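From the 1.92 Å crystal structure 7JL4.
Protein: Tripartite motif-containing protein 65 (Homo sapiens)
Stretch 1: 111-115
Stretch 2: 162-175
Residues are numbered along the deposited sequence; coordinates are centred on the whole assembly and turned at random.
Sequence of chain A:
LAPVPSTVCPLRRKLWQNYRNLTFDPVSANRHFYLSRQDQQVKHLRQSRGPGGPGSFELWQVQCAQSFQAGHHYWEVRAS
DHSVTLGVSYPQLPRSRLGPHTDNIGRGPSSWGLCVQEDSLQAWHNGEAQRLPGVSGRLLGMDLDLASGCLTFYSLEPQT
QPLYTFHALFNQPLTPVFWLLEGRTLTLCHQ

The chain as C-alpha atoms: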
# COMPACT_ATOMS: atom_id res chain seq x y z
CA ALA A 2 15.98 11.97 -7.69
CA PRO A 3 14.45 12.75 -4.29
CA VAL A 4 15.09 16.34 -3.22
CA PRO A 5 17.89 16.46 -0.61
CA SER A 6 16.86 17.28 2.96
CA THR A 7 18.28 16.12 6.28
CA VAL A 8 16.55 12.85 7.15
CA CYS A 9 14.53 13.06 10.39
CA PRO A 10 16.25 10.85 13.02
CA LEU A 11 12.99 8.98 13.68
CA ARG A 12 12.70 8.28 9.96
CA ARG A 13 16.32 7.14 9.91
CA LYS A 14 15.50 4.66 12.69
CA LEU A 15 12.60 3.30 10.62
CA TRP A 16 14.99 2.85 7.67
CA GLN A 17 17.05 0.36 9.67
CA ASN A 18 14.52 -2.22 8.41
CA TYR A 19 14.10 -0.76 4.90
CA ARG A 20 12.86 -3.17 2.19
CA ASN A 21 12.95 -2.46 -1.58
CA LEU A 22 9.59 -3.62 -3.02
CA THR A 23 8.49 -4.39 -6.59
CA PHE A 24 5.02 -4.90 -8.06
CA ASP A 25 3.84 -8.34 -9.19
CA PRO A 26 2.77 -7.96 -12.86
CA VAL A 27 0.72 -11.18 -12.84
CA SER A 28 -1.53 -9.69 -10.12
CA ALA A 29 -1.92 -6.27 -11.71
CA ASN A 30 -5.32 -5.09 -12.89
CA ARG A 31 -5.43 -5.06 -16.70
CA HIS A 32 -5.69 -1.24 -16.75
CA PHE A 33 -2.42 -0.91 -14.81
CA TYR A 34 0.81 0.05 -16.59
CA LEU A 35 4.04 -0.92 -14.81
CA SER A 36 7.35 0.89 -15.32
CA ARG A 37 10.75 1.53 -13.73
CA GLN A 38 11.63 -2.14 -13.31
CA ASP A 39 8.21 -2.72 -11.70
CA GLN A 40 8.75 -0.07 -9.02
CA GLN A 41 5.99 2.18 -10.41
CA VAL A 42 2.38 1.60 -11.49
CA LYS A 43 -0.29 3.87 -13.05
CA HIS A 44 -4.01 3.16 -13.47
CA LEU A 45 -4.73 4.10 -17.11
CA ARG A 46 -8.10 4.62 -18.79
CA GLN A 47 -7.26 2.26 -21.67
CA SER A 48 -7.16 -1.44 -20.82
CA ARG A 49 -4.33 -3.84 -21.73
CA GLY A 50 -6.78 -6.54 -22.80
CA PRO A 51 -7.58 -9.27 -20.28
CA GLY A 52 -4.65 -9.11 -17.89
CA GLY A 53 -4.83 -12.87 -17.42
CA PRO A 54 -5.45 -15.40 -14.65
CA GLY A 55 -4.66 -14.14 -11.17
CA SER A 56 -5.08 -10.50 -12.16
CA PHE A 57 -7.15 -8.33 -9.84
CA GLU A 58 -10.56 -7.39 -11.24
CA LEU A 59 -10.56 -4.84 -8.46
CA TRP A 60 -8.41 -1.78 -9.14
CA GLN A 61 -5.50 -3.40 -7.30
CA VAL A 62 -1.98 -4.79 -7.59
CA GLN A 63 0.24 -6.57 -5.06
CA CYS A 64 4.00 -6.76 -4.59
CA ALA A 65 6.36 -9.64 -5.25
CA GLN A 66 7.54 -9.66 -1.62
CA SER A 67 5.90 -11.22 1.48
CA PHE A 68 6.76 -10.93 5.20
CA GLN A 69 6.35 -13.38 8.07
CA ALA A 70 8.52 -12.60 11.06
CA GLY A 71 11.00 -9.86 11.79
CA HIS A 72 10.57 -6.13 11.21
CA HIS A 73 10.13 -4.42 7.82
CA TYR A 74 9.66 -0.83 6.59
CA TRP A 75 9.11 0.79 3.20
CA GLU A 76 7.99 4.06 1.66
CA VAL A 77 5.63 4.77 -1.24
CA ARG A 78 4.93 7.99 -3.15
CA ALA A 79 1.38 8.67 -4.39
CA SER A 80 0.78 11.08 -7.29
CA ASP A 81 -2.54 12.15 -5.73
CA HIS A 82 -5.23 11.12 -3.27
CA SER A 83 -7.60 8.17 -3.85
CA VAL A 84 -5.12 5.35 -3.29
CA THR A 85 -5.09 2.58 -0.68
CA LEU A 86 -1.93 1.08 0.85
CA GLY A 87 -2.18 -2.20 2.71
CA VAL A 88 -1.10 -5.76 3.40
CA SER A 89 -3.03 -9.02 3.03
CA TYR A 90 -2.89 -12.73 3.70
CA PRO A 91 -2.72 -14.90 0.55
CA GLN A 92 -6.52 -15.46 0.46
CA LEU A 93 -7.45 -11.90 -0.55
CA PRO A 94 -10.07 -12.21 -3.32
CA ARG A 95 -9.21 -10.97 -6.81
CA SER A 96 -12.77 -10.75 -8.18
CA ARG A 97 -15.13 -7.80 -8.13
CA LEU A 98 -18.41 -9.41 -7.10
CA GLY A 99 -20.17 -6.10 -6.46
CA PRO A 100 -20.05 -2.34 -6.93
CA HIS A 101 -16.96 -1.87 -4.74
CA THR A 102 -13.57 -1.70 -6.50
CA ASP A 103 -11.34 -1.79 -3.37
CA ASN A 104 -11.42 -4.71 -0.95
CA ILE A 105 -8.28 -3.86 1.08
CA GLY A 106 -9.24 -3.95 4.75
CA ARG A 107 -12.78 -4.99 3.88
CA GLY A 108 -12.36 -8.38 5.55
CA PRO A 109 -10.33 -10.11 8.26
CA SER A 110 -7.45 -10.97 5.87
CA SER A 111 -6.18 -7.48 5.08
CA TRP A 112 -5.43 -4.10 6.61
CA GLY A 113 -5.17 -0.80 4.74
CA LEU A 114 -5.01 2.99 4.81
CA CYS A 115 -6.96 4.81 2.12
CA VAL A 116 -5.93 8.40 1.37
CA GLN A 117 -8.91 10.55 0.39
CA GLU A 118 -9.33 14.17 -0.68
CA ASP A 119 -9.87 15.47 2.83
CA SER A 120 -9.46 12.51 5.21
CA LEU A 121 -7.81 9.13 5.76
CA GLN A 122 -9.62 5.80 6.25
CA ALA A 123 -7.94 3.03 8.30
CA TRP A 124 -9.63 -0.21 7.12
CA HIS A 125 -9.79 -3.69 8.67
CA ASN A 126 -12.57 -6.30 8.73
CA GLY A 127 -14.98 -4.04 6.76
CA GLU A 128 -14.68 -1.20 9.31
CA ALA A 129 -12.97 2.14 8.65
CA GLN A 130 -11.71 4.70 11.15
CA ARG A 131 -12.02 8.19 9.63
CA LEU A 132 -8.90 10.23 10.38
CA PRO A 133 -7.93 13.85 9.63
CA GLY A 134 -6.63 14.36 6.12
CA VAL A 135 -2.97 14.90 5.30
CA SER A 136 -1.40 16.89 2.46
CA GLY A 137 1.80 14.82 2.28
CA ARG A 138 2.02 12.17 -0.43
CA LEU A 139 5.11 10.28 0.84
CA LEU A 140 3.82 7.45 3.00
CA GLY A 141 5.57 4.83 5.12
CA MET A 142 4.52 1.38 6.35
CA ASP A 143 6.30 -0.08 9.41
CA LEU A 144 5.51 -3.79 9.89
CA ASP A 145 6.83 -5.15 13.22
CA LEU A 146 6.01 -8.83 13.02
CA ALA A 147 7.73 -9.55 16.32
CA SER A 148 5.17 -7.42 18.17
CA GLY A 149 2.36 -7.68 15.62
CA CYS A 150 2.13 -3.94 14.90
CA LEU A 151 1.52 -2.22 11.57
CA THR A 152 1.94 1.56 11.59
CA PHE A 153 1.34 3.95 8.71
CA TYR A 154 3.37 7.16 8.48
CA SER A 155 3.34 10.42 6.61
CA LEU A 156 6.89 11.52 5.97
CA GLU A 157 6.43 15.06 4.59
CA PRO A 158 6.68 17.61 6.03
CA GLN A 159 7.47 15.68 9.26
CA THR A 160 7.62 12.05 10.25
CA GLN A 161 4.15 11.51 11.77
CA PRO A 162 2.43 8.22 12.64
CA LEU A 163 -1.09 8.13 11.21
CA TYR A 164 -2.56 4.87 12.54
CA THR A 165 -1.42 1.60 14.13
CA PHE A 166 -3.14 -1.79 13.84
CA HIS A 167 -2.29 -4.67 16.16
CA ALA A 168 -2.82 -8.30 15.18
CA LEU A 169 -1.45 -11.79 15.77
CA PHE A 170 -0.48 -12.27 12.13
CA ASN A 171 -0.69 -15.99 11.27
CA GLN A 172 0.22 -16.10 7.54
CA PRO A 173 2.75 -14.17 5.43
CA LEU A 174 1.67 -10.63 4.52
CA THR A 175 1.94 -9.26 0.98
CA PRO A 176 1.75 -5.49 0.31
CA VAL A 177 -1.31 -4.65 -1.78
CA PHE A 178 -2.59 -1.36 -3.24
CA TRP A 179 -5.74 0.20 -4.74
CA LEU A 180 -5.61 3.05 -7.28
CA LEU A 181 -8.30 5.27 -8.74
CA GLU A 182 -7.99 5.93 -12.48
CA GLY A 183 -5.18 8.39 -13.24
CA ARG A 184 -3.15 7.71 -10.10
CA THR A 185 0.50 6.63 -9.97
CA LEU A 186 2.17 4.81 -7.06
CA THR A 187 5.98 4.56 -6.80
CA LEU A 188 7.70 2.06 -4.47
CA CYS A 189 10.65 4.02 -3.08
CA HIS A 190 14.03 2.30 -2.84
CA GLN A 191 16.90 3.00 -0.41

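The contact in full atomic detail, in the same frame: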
# COMPACT_ATOMS: atom_id res chain seq x y z
N SER A 111 -6.98 -8.59 5.57
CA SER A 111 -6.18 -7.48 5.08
C SER A 111 -6.39 -6.26 5.95
O SER A 111 -7.36 -6.16 6.72
CB SER A 111 -6.53 -7.18 3.62
OG SER A 111 -7.89 -6.85 3.49
N TRP A 112 -5.45 -5.33 5.84
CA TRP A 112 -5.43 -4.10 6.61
C TRP A 112 -4.95 -3.01 5.67
O TRP A 112 -4.01 -3.24 4.90
CB TRP A 112 -4.42 -4.22 7.79
CG TRP A 112 -4.77 -5.22 8.87
CD1 TRP A 112 -5.27 -4.94 10.12
CD2 TRP A 112 -4.58 -6.65 8.82
NE1 TRP A 112 -5.41 -6.11 10.84
CE2 TRP A 112 -5.01 -7.17 10.07
CE3 TRP A 112 -4.08 -7.53 7.86
CZ2 TRP A 112 -4.97 -8.54 10.37
CZ3 TRP A 112 -4.06 -8.88 8.14
CH2 TRP A 112 -4.50 -9.38 9.38
N GLY A 113 -5.55 -1.82 5.71
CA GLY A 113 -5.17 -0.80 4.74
C GLY A 113 -5.45 0.61 5.23
O GLY A 113 -6.14 0.82 6.23
N LEU A 114 -4.82 1.57 4.55
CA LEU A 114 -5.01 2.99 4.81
C LEU A 114 -5.35 3.63 3.48
O LEU A 114 -4.52 3.63 2.57
CB LEU A 114 -3.74 3.65 5.38
CG LEU A 114 -3.96 5.12 5.80
CD1 LEU A 114 -4.69 5.17 7.12
CD2 LEU A 114 -2.66 5.89 5.88
N CYS A 115 -6.57 4.16 3.36
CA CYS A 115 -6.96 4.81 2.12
C CYS A 115 -6.82 6.33 2.28
O CYS A 115 -7.28 6.90 3.28
CB CYS A 115 -8.39 4.39 1.74
SG CYS A 115 -9.06 5.33 0.32
N PRO A 162 3.25 9.43 12.71
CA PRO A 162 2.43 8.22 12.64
C PRO A 162 0.97 8.62 12.44
O PRO A 162 0.48 9.58 13.03
CB PRO A 162 2.65 7.54 13.99
CG PRO A 162 3.14 8.62 14.90
CD PRO A 162 3.79 9.68 14.06
N LEU A 163 0.29 7.87 11.59
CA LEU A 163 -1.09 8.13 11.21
C LEU A 163 -2.08 7.18 11.86
O LEU A 163 -3.16 7.61 12.29
CB LEU A 163 -1.24 8.03 9.68
CG LEU A 163 -0.36 9.00 8.86
CD1 LEU A 163 -0.49 8.72 7.35
CD2 LEU A 163 -0.71 10.43 9.18
N TYR A 164 -1.71 5.90 11.96
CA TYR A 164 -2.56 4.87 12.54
C TYR A 164 -1.75 3.60 12.74
O TYR A 164 -0.92 3.25 11.89
CB TYR A 164 -3.77 4.57 11.65
CG TYR A 164 -4.87 3.91 12.46
CD1 TYR A 164 -5.65 4.65 13.34
CD2 TYR A 164 -5.06 2.53 12.39
CE1 TYR A 164 -6.63 4.02 14.13
CE2 TYR A 164 -6.04 1.91 13.14
CZ TYR A 164 -6.82 2.65 14.00
OH TYR A 164 -7.77 2.00 14.75
N THR A 165 -2.02 2.90 13.85
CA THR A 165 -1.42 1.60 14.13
C THR A 165 -2.50 0.54 14.32
O THR A 165 -3.41 0.72 15.14
CB THR A 165 -0.55 1.69 15.39
OG1 THR A 165 0.47 2.67 15.18
CG2 THR A 165 0.09 0.33 15.75
N PHE A 166 -2.39 -0.56 13.58
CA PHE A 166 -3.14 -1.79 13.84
C PHE A 166 -2.28 -2.77 14.62
O PHE A 166 -1.07 -2.87 14.40
CB PHE A 166 -3.55 -2.49 12.54
CG PHE A 166 -4.57 -1.75 11.72
CD1 PHE A 166 -5.91 -1.81 12.07
CD2 PHE A 166 -4.20 -1.06 10.56
CE1 PHE A 166 -6.88 -1.16 11.29
CE2 PHE A 166 -5.17 -0.42 9.77
CZ PHE A 166 -6.49 -0.47 10.14
N HIS A 167 -2.93 -3.53 15.50
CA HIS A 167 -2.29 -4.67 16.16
C HIS A 167 -3.00 -5.96 15.76
O HIS A 167 -4.22 -5.98 15.64
CB HIS A 167 -2.30 -4.54 17.67
CG HIS A 167 -1.62 -5.69 18.35
ND1 HIS A 167 -2.29 -6.57 19.17
CD2 HIS A 167 -0.34 -6.12 18.31
CE1 HIS A 167 -1.44 -7.49 19.61
NE2 HIS A 167 -0.25 -7.24 19.10
N ALA A 168 -2.23 -7.02 15.56
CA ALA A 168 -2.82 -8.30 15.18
C ALA A 168 -1.82 -9.40 15.49
O ALA A 168 -0.61 -9.16 15.50
CB ALA A 168 -3.17 -8.36 13.70
N LEU A 169 -2.32 -10.61 15.67
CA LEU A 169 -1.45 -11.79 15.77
C LEU A 169 -1.39 -12.42 14.38
O LEU A 169 -2.09 -13.39 14.07
CB LEU A 169 -1.98 -12.75 16.83
CG LEU A 169 -2.06 -12.12 18.22
CD1 LEU A 169 -2.16 -13.20 19.29
CD2 LEU A 169 -0.85 -11.23 18.50
N PHE A 170 -0.54 -11.85 13.53
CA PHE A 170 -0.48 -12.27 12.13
C PHE A 170 -0.08 -13.74 12.02
O PHE A 170 0.92 -14.16 12.60
CB PHE A 170 0.52 -11.39 11.37
CG PHE A 170 0.15 -9.94 11.33
CD1 PHE A 170 -0.94 -9.51 10.57
CD2 PHE A 170 0.88 -9.00 12.03
CE1 PHE A 170 -1.29 -8.14 10.51
CE2 PHE A 170 0.54 -7.63 12.00
CZ PHE A 170 -0.55 -7.21 11.24
N ASN A 171 -0.88 -14.53 11.29
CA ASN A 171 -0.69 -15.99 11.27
C ASN A 171 -0.43 -16.57 9.89
O ASN A 171 -0.43 -17.81 9.74
CB ASN A 171 -1.88 -16.70 11.92
CG ASN A 171 -3.18 -16.52 11.14
OD1 ASN A 171 -3.21 -15.99 10.03
ND2 ASN A 171 -4.27 -17.01 11.73
N GLN A 172 -0.20 -15.74 8.89
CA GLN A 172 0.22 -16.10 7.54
C GLN A 172 1.14 -14.99 7.07
O GLN A 172 1.13 -13.90 7.64
CB GLN A 172 -0.97 -16.22 6.58
CG GLN A 172 -1.61 -17.58 6.57
CD GLN A 172 -2.82 -17.66 5.69
OE1 GLN A 172 -3.87 -17.06 5.97
NE2 GLN A 172 -2.69 -18.37 4.57
N PRO A 173 1.96 -15.25 6.04
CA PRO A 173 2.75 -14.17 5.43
C PRO A 173 1.88 -13.06 4.88
O PRO A 173 0.78 -13.30 4.38
CB PRO A 173 3.50 -14.88 4.29
CG PRO A 173 3.58 -16.33 4.74
CD PRO A 173 2.24 -16.56 5.43
N LEU A 174 2.38 -11.83 4.98
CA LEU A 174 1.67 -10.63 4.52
C LEU A 174 2.31 -10.10 3.25
O LEU A 174 3.54 -9.93 3.19
CB LEU A 174 1.69 -9.52 5.57
CG LEU A 174 0.93 -9.83 6.84
CD1 LEU A 174 1.43 -8.91 7.91
CD2 LEU A 174 -0.57 -9.59 6.58
N THR A 175 1.48 -9.83 2.25
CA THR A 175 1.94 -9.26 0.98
C THR A 175 1.42 -7.84 0.84
O THR A 175 0.21 -7.64 1.00
CB THR A 175 1.44 -10.13 -0.19
OG1 THR A 175 1.92 -11.48 -0.05
CG2 THR A 175 1.97 -9.58 -1.51
O HOH W 1 -6.14 -6.13 13.62

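The contact is built around the indole of Trp112. Of the 372 Å² buried between the two stretches, counting both sides, this one residue contributes 124 Å², and four of the six residue pairs that approach within 4.5 Å include it. Its CA-to-CB bond points toward the second stretch, and with chi1 at -66° (m) and chi2 at -104° the ring system lies along that stretch, meeting Phe166, Ala168, Phe170 and Leu174.

Two edge-to-face aromatic pairs define the centre. In the first, the edge of Trp112 is directed at the face of Phe166: the centroid of the five-membered ring lies 5.1 Å from that of the phenyl ring, the planes meet at 68°, and CD1 of Trp112 comes within 3.6 Å of CG of Phe166. In the second, the indole presents its face instead. The edge of Phe170 points at the six-membered ring, with centroids 4.9 Å apart, planes at 74°, and CE1 of Phe170 3.6 Å from CH2 of Trp112. Steeply inclined planes of this kind bring the slightly positive C-H rim of one ring against the electron-rich face of another, so the indole supplies an edge to one phenyl group and a face to the other. The CA-to-CB bond of Phe170 points sideways, yet its ring reaches the tryptophan because the end of the side chain comes nearer.

Aliphatic groups complete the surroundings of the indole. CB of Ala168 lies 3.8 Å from CZ2 of Trp112, and CD2 of Leu174 lies 3.9 Å from CZ3 of Trp112; both are van der Waals distances between apolar carbons. Further along the strand, Leu114 also points toward the second stretch, and its CD2 packs 3.9 Å from CD1 of Leu163, a separate apolar contact that does not involve the tryptophan.

The backbone arrangement is consistent with contact through side chains. Strand 111-115 and strand 162-167 run antiparallel, at 174°, but their axes approach no closer than 9.1 Å. The nearest CA atoms are also well separated: 7.9 Å between CA of Trp112 and CA of Phe166, and 8.3 Å between CA of Leu114 and CA of Tyr164. These separations are too wide for neighbouring strands paired through their backbones, and no direct hydrogen bond crosses the contact. Side chains fill the gap, with Trp112 and Leu114 pointing toward the second stretch and Gly113 between them. At Gly113 the carbonyl O sits 3.9 Å from CE2 of Phe166, near the plane of that ring and at its edge.

Beyond residue 167 the second stretch leaves its strand, and a weak hydrogen bond from Phe170 N to Ala168 O (3.3 Å) accompanies the turn that brings Phe170 to the indole.

The polar edge is formed by one water. It accepts a hydrogen bond from NE1 of Trp112 at 2.9 Å and donates one to the carbonyl O of His167 at 2.8 Å, so the indole N-H is satisfied and the stretches gain a bridged polar link.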